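Local coordinates for protein lytic Polysaccharide Monooxygenase (Phytophthora infestans, PDB 6Z5Y) that probably cleaves pectin oxidatively with a single copper ion, as a secreted monooxygenase that helps this oomycete infect plants, at residues H1-P9 with A163-T171. Sequence-based numbering, arbitrary orientation.
Sequences HGYIAKPAP and AYKNCIPLT. With CU (copper (II) ion), chain C.
Ile4 and Asn166 are joined by a short, nearly straight bond between the N-terminal segment and strand 158-170: Ile4 N donates to Asn166 OD1 over 2.8 Å, with an N-H...O angle of 168° and the donor tilted somewhat from the carbonyl plane. The other end of the same amide grips a water, which accepts from Asn166 ND2 and donates to Gly2 O at 2.7 Å. The amide therefore reaches Ile4 N directly and Gly2 O through the water, and a weak bond from ND2 back to Lys165 O helps to fix its rotation. At the copper end, His1 N donates to Tyr164 OH at 3.1 Å, and this hydroxyl is also hydrogen-bonded to Gln162.

The arrangement belongs to the histidine brace of lytic polysaccharide monooxygenases, here in the copper-binding domain of a longer protein. His1 binds copper through its amino N at 2.2 Å and through ND1, while His96 supplies the third nitrogen. Tyr164 OH lies 3.0 Å from the copper, its ring turned edge-on toward the face of the His1 imidazole with the planes at 64°; Trp149 stacks on the tyrosine.

Farther from the metal the contact turns apolar, joining strand 158-170 of the five-stranded antiparallel sheet to strand 4-6 of the three-stranded one and the loop that follows it. With CG1 anti to the carbonyl carbon (chi1 -55°) and the chain extended beyond it, Ile168 brings CD1 against Pro7 O and CG2 against Ala8 O, each at 3.4 Å. Ile4 CG2 and Pro9 CB also meet this side chain, in one of the two conformers modelled for each residue. Pro7, which follows a cis peptide bond, lays CB and CG against Leu170 CD2, each 3.6 Å away.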
loop_
_atom_site.group_PDB
_atom_site.type_symbol
_atom_site.label_atom_id
_atom_site.label_comp_id
_atom_site.label_asym_id
_atom_site.label_seq_id
_atom_site.Cartn_x
_atom_site.Cartn_y
_atom_site.Cartn_z
ATOM N N HIS A 1 -9.268 -2.337 4.147
ATOM C CA HIS A 1 -9.357 -3.370 3.122
ATOM C C HIS A 1 -9.229 -2.778 1.722
ATOM O O HIS A 1 -9.514 -1.589 1.501
ATOM C CB HIS A 1 -10.622 -4.182 3.289
ATOM C CG HIS A 1 -10.545 -5.081 4.498
ATOM N ND1 HIS A 1 -10.342 -4.586 5.790
ATOM C CD2 HIS A 1 -10.587 -6.424 4.612
ATOM C CE1 HIS A 1 -10.314 -5.602 6.630
ATOM N NE2 HIS A 1 -10.475 -6.741 5.936
ATOM N N GLY A 2 -8.872 -3.618 0.788
ATOM C CA GLY A 2 -8.781 -3.215 -0.610
ATOM C C GLY A 2 -7.481 -3.654 -1.244
ATOM O O GLY A 2 -6.506 -3.975 -0.566
ATOM N N TYR A 3 -7.462 -3.591 -2.572
ATOM C CA TYR A 3 -6.295 -3.913 -3.398
ATOM C C TYR A 3 -6.288 -2.918 -4.555
ATOM O O TYR A 3 -7.359 -2.452 -4.986
ATOM C CB TYR A 3 -6.306 -5.381 -3.876
ATOM C CG TYR A 3 -7.554 -5.796 -4.606
ATOM C CD1 TYR A 3 -8.660 -6.258 -3.897
ATOM C CD2 TYR A 3 -7.684 -5.684 -5.976
ATOM C CE1 TYR A 3 -9.853 -6.574 -4.529
ATOM C CE2 TYR A 3 -8.858 -6.028 -6.617
ATOM C CZ TYR A 3 -9.939 -6.453 -5.889
ATOM O OH TYR A 3 -11.139 -6.708 -6.482
ATOM N N ILE A 4 -5.135 -2.737 -5.170
ATOM C CA ILE A 4 -5.112 -2.028 -6.460
ATOM C C ILE A 4 -5.770 -2.927 -7.494
ATOM O O ILE A 4 -5.343 -4.085 -7.694
ATOM C CB ILE A 4 -3.698 -1.605 -6.849
ATOM C CG1 ILE A 4 -3.235 -0.484 -5.925
ATOM C CG2 ILE A 4 -3.651 -1.201 -8.316
ATOM C CD1 ILE A 4 -1.876 0.062 -6.262
ATOM N N ALA A 5 -6.804 -2.405 -8.121
ATOM C CA ALA A 5 -7.621 -3.148 -9.082
ATOM C C ALA A 5 -7.249 -2.832 -10.524
ATOM O O ALA A 5 -7.509 -3.683 -11.397
ATOM C CB ALA A 5 -9.074 -2.864 -8.842
ATOM N N LYS A 6 -6.718 -1.671 -10.793
ATOM C CA LYS A 6 -6.261 -1.258 -12.124
ATOM C C LYS A 6 -4.947 -0.547 -11.910
ATOM O O LYS A 6 -4.912 0.444 -11.204
ATOM C CB LYS A 6 -7.304 -0.334 -12.718
ATOM C CG LYS A 6 -7.142 -0.079 -14.184
ATOM C CD LYS A 6 -8.285 0.708 -14.760
ATOM C CE LYS A 6 -8.188 0.838 -16.256
ATOM N NZ LYS A 6 -9.163 1.829 -16.747
ATOM N N PRO A 7 -3.838 -1.032 -12.463
ATOM C CA PRO A 7 -3.735 -2.248 -13.283
ATOM C C PRO A 7 -4.110 -3.504 -12.493
ATOM O O PRO A 7 -4.012 -3.539 -11.266
ATOM C CB PRO A 7 -2.263 -2.246 -13.697
ATOM C CG PRO A 7 -1.576 -1.505 -12.601
ATOM C CD PRO A 7 -2.540 -0.421 -12.192
ATOM N N ALA A 8 -4.556 -4.520 -13.216
ATOM C CA ALA A 8 -5.185 -5.671 -12.562
ATOM C C ALA A 8 -4.148 -6.611 -11.989
ATOM O O ALA A 8 -3.270 -7.119 -12.696
ATOM C CB ALA A 8 -6.031 -6.408 -13.548
ATOM N N PRO A 9 -4.308 -6.983 -10.714
ATOM C CA PRO A 9 -3.500 -8.022 -10.099
ATOM C C PRO A 9 -3.936 -9.420 -10.541
ATOM O O PRO A 9 -5.050 -9.608 -10.980
ATOM C CB PRO A 9 -3.843 -7.858 -8.619
ATOM C CG PRO A 9 -5.298 -7.391 -8.629
ATOM C CD PRO A 9 -5.389 -6.506 -9.835
ATOM N N ALA A 163 -1.243 -4.677 7.451
ATOM C CA ALA A 163 -0.347 -4.573 6.303
ATOM C C ALA A 163 -1.074 -5.043 5.071
ATOM O O ALA A 163 -1.484 -6.203 5.013
ATOM C CB ALA A 163 0.883 -5.414 6.514
ATOM N N TYR A 164 -1.101 -4.173 4.057
ATOM C CA TYR A 164 -1.640 -4.534 2.743
ATOM C C TYR A 164 -0.481 -4.417 1.759
ATOM O O TYR A 164 0.223 -3.399 1.725
ATOM C CB TYR A 164 -2.782 -3.601 2.342
ATOM C CG TYR A 164 -3.964 -3.656 3.265
ATOM C CD1 TYR A 164 -3.977 -2.900 4.412
ATOM C CD2 TYR A 164 -5.054 -4.471 2.997
ATOM C CE1 TYR A 164 -5.038 -2.942 5.289
ATOM C CE2 TYR A 164 -6.115 -4.550 3.896
ATOM C CZ TYR A 164 -6.109 -3.762 5.033
ATOM O OH TYR A 164 -7.161 -3.834 5.917
ATOM N N LYS A 165 -0.317 -5.449 0.937
ATOM C CA LYS A 165 0.715 -5.505 -0.074
ATOM C C LYS A 165 0.132 -6.090 -1.336
ATOM O O LYS A 165 -0.539 -7.119 -1.294
ATOM C CB LYS A 165 1.884 -6.374 0.389
ATOM C CG LYS A 165 2.759 -5.732 1.437
ATOM C CD LYS A 165 3.772 -6.669 2.040
ATOM C CE LYS A 165 3.160 -7.517 3.127
ATOM N NZ LYS A 165 4.078 -8.610 3.537
ATOM N N ASN A 166 0.489 -5.460 -2.465
ATOM C CA ASN A 166 0.204 -6.059 -3.780
ATOM C C ASN A 166 1.485 -6.011 -4.604
ATOM O O ASN A 166 2.276 -5.064 -4.500
ATOM C CB ASN A 166 -0.861 -5.275 -4.548
ATOM C CG ASN A 166 -2.176 -5.041 -3.843
ATOM O OD1 ASN A 166 -2.840 -4.054 -4.172
ATOM N ND2 ASN A 166 -2.613 -5.928 -2.965
ATOM N N CYS A 167 1.630 -6.989 -5.471
ATOM C CA CYS A 167 2.646 -7.029 -6.529
ATOM C C CYS A 167 1.858 -7.256 -7.814
ATOM O O CYS A 167 1.124 -8.230 -7.876
ATOM C CB CYS A 167 3.643 -8.169 -6.338
ATOM S SG CYS A 167 4.627 -7.940 -4.851
ATOM N N ILE A 168 2.061 -6.370 -8.795
ATOM C CA ILE A 168 1.301 -6.427 -10.058
ATOM C C ILE A 168 2.275 -6.276 -11.201
ATOM O O ILE A 168 2.826 -5.195 -11.415
ATOM C CB ILE A 168 0.220 -5.338 -10.115
ATOM C CG1 ILE A 168 -0.710 -5.436 -8.894
ATOM C CG2 ILE A 168 -0.549 -5.484 -11.408
ATOM C CD1 ILE A 168 -1.788 -4.377 -8.829
ATOM N N PRO A 169 2.542 -7.362 -11.951
ATOM C CA PRO A 169 3.463 -7.254 -13.059
ATOM C C PRO A 169 2.797 -6.442 -14.165
ATOM O O PRO A 169 1.613 -6.675 -14.477
ATOM C CB PRO A 169 3.688 -8.707 -13.496
ATOM C CG PRO A 169 2.416 -9.441 -13.041
ATOM C CD PRO A 169 2.000 -8.736 -11.761
ATOM N N LEU A 170 3.583 -5.580 -14.802
ATOM C CA LEU A 170 3.102 -4.726 -15.897
ATOM C C LEU A 170 3.901 -5.016 -17.156
ATOM O O LEU A 170 5.084 -5.307 -17.104
ATOM C CB LEU A 170 3.225 -3.247 -15.552
ATOM C CG LEU A 170 2.576 -2.821 -14.231
ATOM C CD1 LEU A 170 2.663 -1.321 -14.051
ATOM C CD2 LEU A 170 1.134 -3.247 -14.150
ATOM N N THR A 171 3.237 -4.839 -18.275
ATOM C CA THR A 171 3.858 -4.983 -19.591
ATOM C C THR A 171 4.762 -3.797 -19.897
ATOM O O THR A 171 4.599 -2.707 -19.394
ATOM C CB THR A 171 2.774 -5.101 -20.659
ATOM O OG1 THR A 171 1.977 -3.914 -20.644
ATOM C CG2 THR A 171 1.847 -6.273 -20.452
HETATM CU CU CU C . -9.945 -2.769 6.199
HETATM O O HOH W 1 -4.547 -5.871 -0.785
#